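Local coordinates for similar to hydroxylamine oxidoreductase (Kuenenia stuttgartiensis, PDB 6H5L), which is a multiheme c-type cytochrome resembling hydroxylamine oxidoreductase, probably an oxidoreductase that passes electrons through the heme network of a large anammox reductase complex, at residues A26-N31 with S174-T179; P40-F45 with P56-E61; D237-E242 with G471-A476. All coordinates share one frame; numbering follows the deposited sequence.

Contact 1. Residues A26-N31 with S174-T179; sequences AVYKDN and SWEANT. With HEC (heme c), chain H.
Tyr28, on helix 22-28, brings its ring side and hydroxyl to Trp175, Glu176 and Thr179 of helix 174-180, part of the multiheme cytochrome c fold. The same helix borders a heme. Ser174 OG lies 3.2 Å from the heme methyl carbon CMD. Trp175 follows with CG anti to the backbone N (chi1 -164°). This brings the indole edge to Tyr28, where CD1 meets CD1 of Tyr28 at 4.0 Å and the two side chains run obliquely. Glu176 offers its aliphatic part: its CG is 3.9 Å from Tyr28 OH. Its carboxylate leads elsewhere, to Gln173 and Tyr24. Ala177 turns to the heme, with CB 3.6 Å from the propionate oxygen O2D. Asn178 ND2, hydrogen-bonded to Asp200, and Thr179 CG2 both lie over one face of the Trp175 indole, offset to its rim. Replacing Tyr28 by an alanine would probably leave a gap beside the Trp175 edge and take one polar neighbour from Thr179. The Thr179 hydroxyl also bonds Ser38. It approaches the Tyr28 ring at its edge, near the ring plane, and the hydrogen bond between Tyr28 OH and Thr179 OG1 is weak at 3.4 Å.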
loop_
_atom_site.group_PDB
_atom_site.type_symbol
_atom_site.label_atom_id
_atom_site.label_comp_id
_atom_site.label_asym_id
_atom_site.label_seq_id
_atom_site.Cartn_x
_atom_site.Cartn_y
_atom_site.Cartn_z
ATOM N N ALA A 26 -8.627 4.795 -62.594
ATOM C CA ALA A 26 -8.692 3.551 -63.352
ATOM C C ALA A 26 -7.417 2.733 -63.206
ATOM O O ALA A 26 -7.452 1.506 -63.345
ATOM C CB ALA A 26 -8.967 3.845 -64.827
ATOM N N VAL A 27 -6.289 3.387 -62.928
ATOM C CA VAL A 27 -4.999 2.715 -62.816
ATOM C C VAL A 27 -4.501 2.636 -61.384
ATOM O O VAL A 27 -3.423 2.071 -61.149
ATOM C CB VAL A 27 -3.938 3.386 -63.710
ATOM C CG1 VAL A 27 -4.353 3.318 -65.171
ATOM C CG2 VAL A 27 -3.706 4.826 -63.277
ATOM N N TYR A 28 -5.241 3.180 -60.417
ATOM C CA TYR A 28 -4.775 3.160 -59.035
ATOM C C TYR A 28 -5.823 2.636 -58.060
ATOM O O TYR A 28 -5.469 2.052 -57.031
ATOM C CB TYR A 28 -4.308 4.556 -58.611
ATOM C CG TYR A 28 -2.875 4.857 -58.996
ATOM C CD1 TYR A 28 -1.825 4.136 -58.441
ATOM C CD2 TYR A 28 -2.571 5.862 -59.907
ATOM C CE1 TYR A 28 -0.510 4.402 -58.787
ATOM C CE2 TYR A 28 -1.257 6.136 -60.258
ATOM C CZ TYR A 28 -0.232 5.404 -59.693
ATOM O OH TYR A 28 1.074 5.669 -60.037
ATOM N N LYS A 29 -7.108 2.828 -58.354
ATOM C CA LYS A 29 -8.157 2.361 -57.450
ATOM C C LYS A 29 -8.932 1.160 -57.970
ATOM O O LYS A 29 -9.219 0.245 -57.194
ATOM C CB LYS A 29 -9.151 3.486 -57.135
ATOM C CG LYS A 29 -10.182 3.071 -56.090
ATOM C CD LYS A 29 -11.251 4.123 -55.850
ATOM C CE LYS A 29 -12.224 3.647 -54.778
ATOM N NZ LYS A 29 -13.308 4.627 -54.492
ATOM N N ASP A 30 -9.292 1.146 -59.254
ATOM C CA ASP A 30 -10.069 0.045 -59.812
ATOM C C ASP A 30 -9.370 -1.286 -59.561
ATOM O O ASP A 30 -8.167 -1.428 -59.801
ATOM C CB ASP A 30 -10.294 0.257 -61.309
ATOM C CG ASP A 30 -11.283 1.370 -61.593
ATOM O OD1 ASP A 30 -11.854 1.925 -60.628
ATOM O OD2 ASP A 30 -11.489 1.687 -62.783
ATOM N N ASN A 31 -10.129 -2.262 -59.070
ATOM C CA ASN A 31 -9.544 -3.509 -58.589
ATOM C C ASN A 31 -9.210 -4.415 -59.764
ATOM O O ASN A 31 -10.078 -5.100 -60.308
ATOM C CB ASN A 31 -10.480 -4.213 -57.615
ATOM C CG ASN A 31 -9.887 -5.503 -57.067
ATOM O OD1 ASN A 31 -10.140 -6.588 -57.590
ATOM N ND2 ASN A 31 -9.085 -5.386 -56.012
ATOM N N SER A 174 1.433 8.014 -51.625
ATOM C CA SER A 174 2.640 7.209 -51.481
ATOM C C SER A 174 2.700 6.102 -52.526
ATOM O O SER A 174 3.763 5.844 -53.104
ATOM C CB SER A 174 2.712 6.626 -50.071
ATOM O OG SER A 174 4.011 6.145 -49.784
ATOM N N TRP A 175 1.575 5.430 -52.783
ATOM C CA TRP A 175 1.583 4.363 -53.776
ATOM C C TRP A 175 1.723 4.913 -55.187
ATOM O O TRP A 175 2.223 4.212 -56.076
ATOM C CB TRP A 175 0.317 3.517 -53.668
ATOM C CG TRP A 175 0.452 2.208 -54.373
ATOM C CD1 TRP A 175 -0.049 1.875 -55.598
ATOM C CD2 TRP A 175 1.159 1.056 -53.901
ATOM N NE1 TRP A 175 0.295 0.582 -55.913
ATOM C CE2 TRP A 175 1.038 0.058 -54.888
ATOM C CE3 TRP A 175 1.880 0.770 -52.738
ATOM C CZ2 TRP A 175 1.609 -1.206 -54.747
ATOM C CZ3 TRP A 175 2.447 -0.483 -52.599
ATOM C CH2 TRP A 175 2.308 -1.455 -53.598
ATOM N N GLU A 176 1.280 6.150 -55.415
ATOM C CA GLU A 176 1.511 6.796 -56.702
ATOM C C GLU A 176 3.002 6.890 -56.996
ATOM O O GLU A 176 3.475 6.412 -58.031
ATOM C CB GLU A 176 0.869 8.186 -56.718
ATOM C CG GLU A 176 1.127 8.963 -58.001
ATOM C CD GLU A 176 0.777 10.433 -57.877
ATOM O OE1 GLU A 176 0.054 10.798 -56.927
ATOM O OE2 GLU A 176 1.231 11.225 -58.728
ATOM N N ALA A 177 3.761 7.489 -56.076
ATOM C CA ALA A 177 5.191 7.690 -56.290
ATOM C C ALA A 177 5.925 6.372 -56.504
ATOM O O ALA A 177 6.946 6.335 -57.202
ATOM C CB ALA A 177 5.791 8.444 -55.110
ATOM N N ASN A 178 5.431 5.286 -55.913
ATOM C CA ASN A 178 6.111 4.001 -56.023
ATOM C C ASN A 178 6.117 3.500 -57.465
ATOM O O ASN A 178 7.176 3.198 -58.027
ATOM C CB ASN A 178 5.449 2.982 -55.095
ATOM C CG ASN A 178 6.231 1.683 -55.003
ATOM O OD1 ASN A 178 7.437 1.650 -55.254
ATOM N ND2 ASN A 178 5.547 0.604 -54.639
ATOM N N THR A 179 4.940 3.407 -58.081
ATOM C CA THR A 179 4.792 2.761 -59.378
ATOM C C THR A 179 4.700 3.738 -60.546
ATOM O O THR A 179 4.635 3.295 -61.696
ATOM C CB THR A 179 3.556 1.853 -59.377
ATOM O OG1 THR A 179 2.372 2.653 -59.272
ATOM C CG2 THR A 179 3.611 0.884 -58.203
HETATM FE FE HEC H . 6.276 9.236 -43.504
HETATM C CHA HEC H . 6.536 11.039 -46.403
HETATM C CHB HEC H . 6.665 12.132 -41.671
HETATM C CHC HEC H . 5.807 7.480 -40.569
HETATM C CHD HEC H . 6.400 6.283 -45.228
HETATM N NA HEC H . 6.559 11.212 -43.951
HETATM C C1A HEC H . 6.617 11.747 -45.225
HETATM C C2A HEC H . 6.779 13.182 -45.093
HETATM C C3A HEC H . 6.816 13.481 -43.794
HETATM C C4A HEC H . 6.678 12.249 -43.044
HETATM C CMA HEC H . 6.975 14.894 -43.191
HETATM C CAA HEC H . 6.888 14.195 -46.249
HETATM C CBA HEC H . 8.356 14.451 -46.559
HETATM C CGA HEC H . 8.463 15.647 -47.462
HETATM O O1A HEC H . 9.461 15.724 -48.216
HETATM O O2A HEC H . 7.552 16.515 -47.437
HETATM N NB HEC H . 6.286 9.713 -41.488
HETATM C C1B HEC H . 6.367 10.989 -40.961
HETATM C C2B HEC H . 6.079 10.909 -39.542
HETATM C C3B HEC H . 5.847 9.626 -39.239
HETATM C C4B HEC H . 5.970 8.846 -40.457
HETATM C CMB HEC H . 6.076 12.109 -38.566
HETATM C CAB HEC H . 5.504 9.040 -37.849
HETATM C CBB HEC H . 4.147 9.549 -37.310
HETATM N NC HEC H . 6.166 7.262 -42.983
HETATM C C1C HEC H . 5.902 6.742 -41.732
HETATM C C2C HEC H . 5.523 5.349 -41.893
HETATM C C3C HEC H . 5.919 4.996 -43.127
HETATM C C4C HEC H . 6.177 6.208 -43.872
HETATM C CMC HEC H . 5.455 4.377 -40.693
HETATM C CAC HEC H . 5.851 3.597 -43.784
HETATM C CBC HEC H . 4.425 3.343 -44.308
HETATM N ND HEC H . 6.420 8.737 -45.510
HETATM C C1D HEC H . 6.505 7.432 -45.981
HETATM C C2D HEC H . 6.722 7.464 -47.408
HETATM C C3D HEC H . 6.768 8.953 -47.778
HETATM C C4D HEC H . 6.569 9.666 -46.537
HETATM C CMD HEC H . 6.878 6.243 -48.337
HETATM C CAD HEC H . 6.976 9.581 -49.171
HETATM C CBD HEC H . 5.930 9.076 -50.154
HETATM C CGD HEC H . 6.144 9.759 -51.476
HETATM O O1D HEC H . 5.211 10.456 -51.950
HETATM O O2D HEC H . 7.257 9.612 -52.043
#

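Contact 2. Residues P40-F45 with P56-E61; sequences PFTKYF and PNRHYE. With HEC (heme c), chain C.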
loop_
_atom_site.group_PDB
_atom_site.type_symbol
_atom_site.label_atom_id
_atom_site.label_comp_id
_atom_site.label_asym_id
_atom_site.label_seq_id
_atom_site.Cartn_x
_atom_site.Cartn_y
_atom_site.Cartn_z
ATOM N N PRO A 40 0.306 4.698 -64.733
ATOM C CA PRO A 40 0.304 4.780 -66.205
ATOM C C PRO A 40 0.963 3.593 -66.892
ATOM O O PRO A 40 0.639 3.310 -68.053
ATOM C CB PRO A 40 1.063 6.086 -66.480
ATOM C CG PRO A 40 1.868 6.334 -65.243
ATOM C CD PRO A 40 1.025 5.824 -64.116
ATOM N N PHE A 41 1.869 2.889 -66.215
ATOM C CA PHE A 41 2.531 1.718 -66.772
ATOM C C PHE A 41 1.981 0.421 -66.190
ATOM O O PHE A 41 2.728 -0.545 -66.012
ATOM C CB PHE A 41 4.040 1.809 -66.547
ATOM C CG PHE A 41 4.624 3.142 -66.921
ATOM C CD1 PHE A 41 4.570 3.594 -68.231
ATOM C CD2 PHE A 41 5.219 3.946 -65.965
ATOM C CE1 PHE A 41 5.102 4.820 -68.577
ATOM C CE2 PHE A 41 5.751 5.173 -66.305
ATOM C CZ PHE A 41 5.691 5.612 -67.612
ATOM N N THR A 42 0.679 0.390 -65.884
ATOM C CA THR A 42 0.078 -0.794 -65.274
ATOM C C THR A 42 0.150 -2.009 -66.190
ATOM O O THR A 42 0.193 -3.148 -65.708
ATOM C CB THR A 42 -1.375 -0.503 -64.892
ATOM O OG1 THR A 42 -2.004 -1.705 -64.433
ATOM C CG2 THR A 42 -2.147 0.049 -66.086
ATOM N N LYS A 43 0.172 -1.794 -67.501
ATOM C CA LYS A 43 0.213 -2.883 -68.468
ATOM C C LYS A 43 1.621 -3.401 -68.733
ATOM O O LYS A 43 1.780 -4.350 -69.510
ATOM C CB LYS A 43 -0.417 -2.419 -69.783
ATOM C CG LYS A 43 -1.878 -2.004 -69.671
ATOM C CD LYS A 43 -2.765 -3.188 -69.311
ATOM C CE LYS A 43 -4.237 -2.809 -69.339
ATOM N NZ LYS A 43 -5.123 -3.981 -69.098
ATOM N N TYR A 44 2.642 -2.800 -68.128
ATOM C CA TYR A 44 4.022 -3.183 -68.382
ATOM C C TYR A 44 4.601 -4.099 -67.314
ATOM O O TYR A 44 5.706 -4.619 -67.501
ATOM C CB TYR A 44 4.900 -1.931 -68.514
ATOM C CG TYR A 44 4.603 -1.111 -69.750
ATOM C CD1 TYR A 44 3.499 -0.271 -69.801
ATOM C CD2 TYR A 44 5.429 -1.178 -70.865
ATOM C CE1 TYR A 44 3.223 0.478 -70.928
ATOM C CE2 TYR A 44 5.164 -0.429 -71.997
ATOM C CZ TYR A 44 4.059 0.396 -72.023
ATOM O OH TYR A 44 3.785 1.144 -73.145
ATOM N N PHE A 45 3.893 -4.310 -66.206
ATOM C CA PHE A 45 4.363 -5.198 -65.154
ATOM C C PHE A 45 3.156 -5.770 -64.423
ATOM O O PHE A 45 2.009 -5.399 -64.688
ATOM C CB PHE A 45 5.307 -4.471 -64.188
ATOM C CG PHE A 45 4.627 -3.433 -63.334
ATOM C CD1 PHE A 45 4.405 -2.154 -63.818
ATOM C CD2 PHE A 45 4.225 -3.736 -62.043
ATOM C CE1 PHE A 45 3.785 -1.199 -63.031
ATOM C CE2 PHE A 45 3.605 -2.787 -61.254
ATOM C CZ PHE A 45 3.385 -1.517 -61.747
ATOM N N PRO A 56 -4.849 -2.563 -50.991
ATOM C CA PRO A 56 -5.978 -3.500 -51.142
ATOM C C PRO A 56 -6.963 -3.123 -52.237
ATOM O O PRO A 56 -7.400 -4.006 -52.986
ATOM C CB PRO A 56 -6.638 -3.471 -49.755
ATOM C CG PRO A 56 -5.571 -2.976 -48.832
ATOM C CD PRO A 56 -4.778 -1.997 -49.635
ATOM N N ASN A 57 -7.344 -1.847 -52.341
ATOM C CA ASN A 57 -8.317 -1.442 -53.355
ATOM C C ASN A 57 -7.894 -1.889 -54.748
ATOM O O ASN A 57 -8.715 -2.388 -55.526
ATOM C CB ASN A 57 -8.512 0.074 -53.329
ATOM C CG ASN A 57 -9.477 0.525 -52.248
ATOM O OD1 ASN A 57 -10.340 -0.240 -51.813
ATOM N ND2 ASN A 57 -9.349 1.776 -51.820
ATOM N N ARG A 58 -6.613 -1.729 -55.073
ATOM C CA ARG A 58 -6.140 -2.038 -56.414
ATOM C C ARG A 58 -5.829 -3.518 -56.599
ATOM O O ARG A 58 -5.989 -4.039 -57.707
ATOM C CB ARG A 58 -4.907 -1.195 -56.736
ATOM C CG ARG A 58 -4.253 -1.482 -58.082
ATOM C CD ARG A 58 -5.080 -0.968 -59.246
ATOM N NE ARG A 58 -4.393 -1.153 -60.521
ATOM C CZ ARG A 58 -4.902 -0.806 -61.698
ATOM N NH1 ARG A 58 -6.106 -0.257 -61.764
ATOM N NH2 ARG A 58 -4.207 -1.010 -62.810
ATOM N N HIS A 59 -5.402 -4.219 -55.544
ATOM C CA HIS A 59 -4.771 -5.519 -55.727
ATOM C C HIS A 59 -5.256 -6.640 -54.815
ATOM O O HIS A 59 -4.742 -7.758 -54.931
ATOM C CB HIS A 59 -3.246 -5.390 -55.565
ATOM C CG HIS A 59 -2.586 -4.614 -56.662
ATOM N ND1 HIS A 59 -2.692 -4.968 -57.991
ATOM C CD2 HIS A 59 -1.805 -3.508 -56.629
ATOM C CE1 HIS A 59 -2.012 -4.108 -58.728
ATOM N NE2 HIS A 59 -1.461 -3.215 -57.926
ATOM N N TYR A 60 -6.208 -6.398 -53.917
ATOM C CA TYR A 60 -6.645 -7.477 -53.040
ATOM C C TYR A 60 -7.502 -8.481 -53.802
ATOM O O TYR A 60 -8.277 -8.117 -54.690
ATOM C CB TYR A 60 -7.421 -6.933 -51.841
ATOM C CG TYR A 60 -7.799 -8.007 -50.844
ATOM C CD1 TYR A 60 -6.838 -8.599 -50.036
ATOM C CD2 TYR A 60 -9.114 -8.435 -50.718
ATOM C CE1 TYR A 60 -7.175 -9.585 -49.126
ATOM C CE2 TYR A 60 -9.461 -9.418 -49.809
ATOM C CZ TYR A 60 -8.487 -9.989 -49.016
ATOM O OH TYR A 60 -8.823 -10.968 -48.109
ATOM N N GLU A 61 -7.349 -9.754 -53.452
ATOM C CA GLU A 61 -8.142 -10.848 -53.988
ATOM C C GLU A 61 -8.714 -11.663 -52.839
ATOM O O GLU A 61 -8.108 -11.737 -51.766
ATOM C CB GLU A 61 -7.302 -11.758 -54.895
ATOM C CG GLU A 61 -6.793 -11.085 -56.158
ATOM C CD GLU A 61 -5.925 -12.004 -56.995
ATOM O OE1 GLU A 61 -5.725 -13.167 -56.588
ATOM O OE2 GLU A 61 -5.442 -11.566 -58.060
HETATM FE FE HEC C . -11.202 -15.909 -40.577
HETATM C CHA HEC C . -8.467 -15.748 -42.620
HETATM C CHB HEC C . -11.583 -12.501 -40.811
HETATM C CHC HEC C . -14.220 -16.149 -39.010
HETATM C CHD HEC C . -10.381 -19.061 -39.553
HETATM N NA HEC C . -10.228 -14.403 -41.560
HETATM C C1A HEC C . -9.075 -14.550 -42.309
HETATM C C2A HEC C . -8.628 -13.229 -42.712
HETATM C C3A HEC C . -9.486 -12.334 -42.209
HETATM C C4A HEC C . -10.510 -13.053 -41.476
HETATM C CMA HEC C . -9.414 -10.800 -42.374
HETATM C CAA HEC C . -7.372 -12.928 -43.563
HETATM C CBA HEC C . -7.727 -12.668 -45.024
HETATM C CGA HEC C . -6.447 -12.536 -45.809
HETATM O O1A HEC C . -5.364 -12.835 -45.243
HETATM O O2A HEC C . -6.504 -12.133 -47.000
HETATM N NB HEC C . -12.607 -14.558 -39.954
HETATM C C1B HEC C . -12.634 -13.216 -40.279
HETATM C C2B HEC C . -13.955 -12.705 -39.972
HETATM C C3B HEC C . -14.680 -13.712 -39.466
HETATM C C4B HEC C . -13.848 -14.898 -39.450
HETATM C CMB HEC C . -14.405 -11.240 -40.174
HETATM C CAB HEC C . -16.148 -13.663 -38.987
HETATM C CBB HEC C . -17.117 -13.434 -40.169
HETATM N NC HEC C . -12.102 -17.325 -39.419
HETATM C C1C HEC C . -13.414 -17.267 -38.993
HETATM C C2C HEC C . -13.835 -18.606 -38.639
HETATM C C3C HEC C . -12.744 -19.396 -38.675
HETATM C C4C HEC C . -11.651 -18.617 -39.238
HETATM C CMC HEC C . -15.198 -18.912 -37.970
HETATM C CAC HEC C . -12.662 -20.899 -38.298
HETATM C CBC HEC C . -13.630 -21.763 -39.137
HETATM N ND HEC C . -9.635 -17.206 -41.009
HETATM C C1D HEC C . -9.538 -18.496 -40.494
HETATM C C2D HEC C . -8.403 -19.147 -41.113
HETATM C C3D HEC C . -7.802 -18.113 -42.076
HETATM C C4D HEC C . -8.635 -16.937 -41.941
HETATM C CMD HEC C . -7.900 -20.583 -40.861
HETATM C CAD HEC C . -6.571 -18.292 -42.993
HETATM C CBD HEC C . -7.054 -18.409 -44.435
HETATM C CGD HEC C . -5.900 -18.565 -45.390
HETATM O O1D HEC C . -6.155 -18.624 -46.621
HETATM O O2D HEC C . -4.733 -18.631 -44.928
#
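Thr42 and Arg58 meet through one polar pair. Arg58 NH2 donates to Thr42 OG1 at 2.8 Å, but the N-H...O angle of 124° makes the bond weak. OG1 sits at the edge of the guanidinium, near its plane, and the two side chains cross at about a right angle. Thr42 CB lies 3.6 Å from Arg58 NH2. Arg58 starts extended and then bends at chi2 (72°), which carries the guanidinium across to the loop of 40-45. The rest of the group is gripped from further out: NE bonds the carbonyl of Gly37 and NH1 that of Ala26, while Thr42 OG1 has a second partner in Glu36. The buried arginine thus ties Ala26, on helix 22-28, and loop residue Gly37 to helix 56-59 of this multiheme cytochrome. Behind the guanidinium, Arg58 CG lies 3.3 Å above one face of the His59 ring, offset to the rim. Tyr60 N bonds Pro56 O at 2.8 Å. Further along, Tyr60 OH donates to propionate oxygen O2A of a heme at 2.8 Å, with O2A at the edge of the tyrosine ring, near its plane. Tyr53, Asn65, and Ser355 and Arg357 of the second subunit bond the same heme.

Contact 3. Residues D237-E242 with G471-A476; sequences DHPDAE and GYKGTA. With HEC (heme c), chain I.
Lys473 reaches out from helix 455-476 to Asp240, and the two side chains cross at a slant. Its CG stands anti to the carbonyl carbon (chi1 -68°), and the chain bends at chi2 and chi4, so that it curls past the OD1 oxygen. Lys473 NZ makes a salt bridge to Asp240 OD1. The modelled distance of 2.5 Å is very short and doubtful at this resolution. The aliphatic part lies close to the same oxygen, with Lys473 CD 3.2 Å from Asp240 OD1.

Asp240 uses its other oxygen, OD2, for His233, the histidine of a CxxCH sequence. Its CB packs on a heme, 3.4 Å from methyl carbon CMB. Lys473 NZ is 3.6 Å from methyl carbon CMA of that heme. NZ also bonds a propionate of another heme. Two anionic groups therefore meet the amine.

Pro239 leans obliquely on the lysine, with CD 3.9 Å from Lys473 CG. It is the centre of an inverse gamma turn and the N-cap of helix 240-245. His238 adds its CB, 3.8 Å from Lys473 NZ. On the lysine's helix, Gly471 O accepts from Thr475 OG1 at 2.7 Å and from Thr475 N, the two coming from opposite faces of the carbonyl plane. Ala476 CB rests near the heme ring. The arrangement is a heme-pocket wall between neighbouring c-type hemes of a multiheme cytochrome.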
loop_
_atom_site.group_PDB
_atom_site.type_symbol
_atom_site.label_atom_id
_atom_site.label_comp_id
_atom_site.label_asym_id
_atom_site.label_seq_id
_atom_site.Cartn_x
_atom_site.Cartn_y
_atom_site.Cartn_z
ATOM N N ASP A 237 18.760 7.617 -47.973
ATOM C CA ASP A 237 18.117 8.747 -48.632
ATOM C C ASP A 237 17.202 9.538 -47.706
ATOM O O ASP A 237 16.696 10.589 -48.114
ATOM C CB ASP A 237 17.331 8.280 -49.866
ATOM C CG ASP A 237 16.242 7.285 -49.527
ATOM O OD1 ASP A 237 16.457 6.446 -48.629
ATOM O OD2 ASP A 237 15.170 7.345 -50.167
ATOM N N HIS A 238 16.977 9.063 -46.483
ATOM C CA HIS A 238 16.245 9.809 -45.468
ATOM C C HIS A 238 16.542 9.231 -44.089
ATOM O O HIS A 238 15.740 8.456 -43.554
ATOM C CB HIS A 238 14.739 9.797 -45.750
ATOM C CG HIS A 238 14.239 8.514 -46.338
ATOM N ND1 HIS A 238 14.191 7.335 -45.626
ATOM C CD2 HIS A 238 13.757 8.228 -47.571
ATOM C CE1 HIS A 238 13.705 6.378 -46.397
ATOM N NE2 HIS A 238 13.435 6.894 -47.582
ATOM N N PRO A 239 17.683 9.578 -43.484
ATOM C CA PRO A 239 18.045 9.038 -42.161
ATOM C C PRO A 239 17.339 9.769 -41.024
ATOM O O PRO A 239 17.963 10.318 -40.112
ATOM C CB PRO A 239 19.564 9.244 -42.135
ATOM C CG PRO A 239 19.749 10.508 -42.899
ATOM C CD PRO A 239 18.720 10.484 -44.006
ATOM N N ASP A 240 16.007 9.781 -41.079
ATOM C CA ASP A 240 15.240 10.553 -40.109
ATOM C C ASP A 240 15.288 9.918 -38.726
ATOM O O ASP A 240 15.427 10.622 -37.719
ATOM C CB ASP A 240 13.798 10.691 -40.583
ATOM C CG ASP A 240 13.699 11.236 -41.987
ATOM O OD1 ASP A 240 14.541 12.080 -42.355
ATOM O OD2 ASP A 240 12.784 10.817 -42.725
ATOM N N ALA A 241 15.162 8.591 -38.655
ATOM C CA ALA A 241 15.206 7.908 -37.366
ATOM C C ALA A 241 16.565 8.074 -36.698
ATOM O O ALA A 241 16.647 8.326 -35.489
ATOM C CB ALA A 241 14.875 6.428 -37.548
ATOM N N GLU A 242 17.645 7.934 -37.469
ATOM C CA GLU A 242 18.981 8.053 -36.897
ATOM C C GLU A 242 19.284 9.488 -36.485
ATOM O O GLU A 242 19.848 9.725 -35.412
ATOM C CB GLU A 242 20.030 7.554 -37.893
ATOM C CG GLU A 242 19.797 6.143 -38.415
ATOM C CD GLU A 242 18.946 6.114 -39.670
ATOM O OE1 GLU A 242 17.977 6.898 -39.755
ATOM O OE2 GLU A 242 19.253 5.314 -40.577
ATOM N N GLY A 471 23.107 14.724 -44.793
ATOM C CA GLY A 471 23.501 15.963 -44.145
ATOM C C GLY A 471 22.337 16.914 -43.954
ATOM O O GLY A 471 22.293 17.660 -42.973
ATOM N N TYR A 472 21.385 16.904 -44.889
ATOM C CA TYR A 472 20.179 17.714 -44.746
ATOM C C TYR A 472 19.379 17.291 -43.520
ATOM O O TYR A 472 19.037 18.121 -42.670
ATOM C CB TYR A 472 19.336 17.605 -46.019
ATOM C CG TYR A 472 17.876 17.983 -45.874
ATOM C CD1 TYR A 472 17.493 19.175 -45.271
ATOM C CD2 TYR A 472 16.880 17.156 -46.375
ATOM C CE1 TYR A 472 16.159 19.519 -45.153
ATOM C CE2 TYR A 472 15.548 17.493 -46.266
ATOM C CZ TYR A 472 15.192 18.673 -45.653
ATOM O OH TYR A 472 13.861 19.002 -45.544
ATOM N N LYS A 473 19.071 15.997 -43.412
ATOM C CA LYS A 473 18.288 15.519 -42.279
ATOM C C LYS A 473 19.059 15.633 -40.970
ATOM O O LYS A 473 18.458 15.898 -39.922
ATOM C CB LYS A 473 17.846 14.077 -42.521
ATOM C CG LYS A 473 16.842 13.933 -43.653
ATOM C CD LYS A 473 15.662 14.871 -43.454
ATOM C CE LYS A 473 14.605 14.665 -44.524
ATOM N NZ LYS A 473 14.019 13.300 -44.469
ATOM N N GLY A 474 20.379 15.442 -41.006
ATOM C CA GLY A 474 21.175 15.639 -39.805
ATOM C C GLY A 474 21.184 17.084 -39.345
ATOM O O GLY A 474 21.124 17.363 -38.143
ATOM N N THR A 475 21.254 18.024 -40.292
ATOM C CA THR A 475 21.220 19.439 -39.939
ATOM C C THR A 475 19.839 19.851 -39.443
ATOM O O THR A 475 19.721 20.606 -38.471
ATOM C CB THR A 475 21.634 20.294 -41.140
ATOM O OG1 THR A 475 22.944 19.909 -41.571
ATOM C CG2 THR A 475 21.640 21.773 -40.773
ATOM N N ALA A 476 18.781 19.352 -40.087
ATOM C CA ALA A 476 17.432 19.754 -39.709
ATOM C C ALA A 476 17.003 19.141 -38.381
ATOM O O ALA A 476 16.215 19.748 -37.648
ATOM C CB ALA A 476 16.441 19.377 -40.811
HETATM FE FE HEC I . 11.699 16.165 -38.918
HETATM C CHA HEC I . 12.401 17.745 -41.815
HETATM C CHB HEC I . 10.973 13.259 -40.635
HETATM C CHC HEC I . 11.288 14.469 -35.958
HETATM C CHD HEC I . 11.751 19.142 -37.161
HETATM N NA HEC I . 11.779 15.570 -40.857
HETATM C C1A HEC I . 11.914 16.459 -41.904
HETATM C C2A HEC I . 11.455 15.792 -43.103
HETATM C C3A HEC I . 11.061 14.560 -42.781
HETATM C C4A HEC I . 11.256 14.393 -41.360
HETATM C CMA HEC I . 10.498 13.494 -43.745
HETATM C CAA HEC I . 11.423 16.407 -44.510
HETATM C CBA HEC I . 10.101 17.139 -44.695
HETATM C CGA HEC I . 10.302 18.596 -44.380
HETATM O O1A HEC I . 9.696 19.082 -43.392
HETATM O O2A HEC I . 11.076 19.267 -45.109
HETATM N NB HEC I . 11.166 14.232 -38.395
HETATM C C1B HEC I . 11.023 13.170 -39.265
HETATM C C2B HEC I . 10.952 11.953 -38.488
HETATM C C3B HEC I . 11.030 12.282 -37.197
HETATM C C4B HEC I . 11.173 13.724 -37.112
HETATM C CMB HEC I . 10.762 10.536 -39.067
HETATM C CAB HEC I . 10.986 11.306 -36.002
HETATM C CBB HEC I . 12.209 10.359 -35.989
HETATM N NC HEC I . 11.494 16.712 -36.938
HETATM C C1C HEC I . 11.421 15.837 -35.871
HETATM C C2C HEC I . 11.688 16.585 -34.656
HETATM C C3C HEC I . 11.649 17.883 -34.975
HETATM C C4C HEC I . 11.637 17.986 -36.422
HETATM C CMC HEC I . 11.483 16.022 -33.233
HETATM C CAC HEC I . 11.779 19.071 -33.992
HETATM C CBC HEC I . 13.202 19.126 -33.397
HETATM N ND HEC I . 12.010 18.153 -39.411
HETATM C C1D HEC I . 12.034 19.216 -38.510
HETATM C C2D HEC I . 12.401 20.418 -39.226
HETATM C C3D HEC I . 12.607 19.979 -40.682
HETATM C C4D HEC I . 12.337 18.559 -40.702
HETATM C CMD HEC I . 12.559 21.842 -38.651
HETATM C CAD HEC I . 12.999 20.874 -41.875
HETATM C CBD HEC I . 11.738 21.590 -42.350
HETATM C CGD HEC I . 12.041 22.433 -43.559
HETATM O O1D HEC I . 12.580 23.557 -43.388
HETATM O O2D HEC I . 11.733 21.982 -44.692
#

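Overall arrangement
Contacts 1 and 2 form one cluster, with centres about 7 Å apart. Contact 2 is nested inside the loop that contact 1 closes. They touch: Arg58 of contact 2 also reaches the backbone of contact 1, and Asn31 makes a probable hydrogen bond to the carbonyl of Asn57. Together they join helices 22-28, 56-59 and 174-180 and the loop of 40-45. Contact 3 comes later in the chain and joins helices 240-245 and 455-476. It lies on the opposite side of the chain's centre, its centre about 28 Å from that of contact 1 and 32 Å from that of contact 2. A different heme adjoins each contact, so both regions line the heme array. Contacts 2 and 3 also both touch the second subunit.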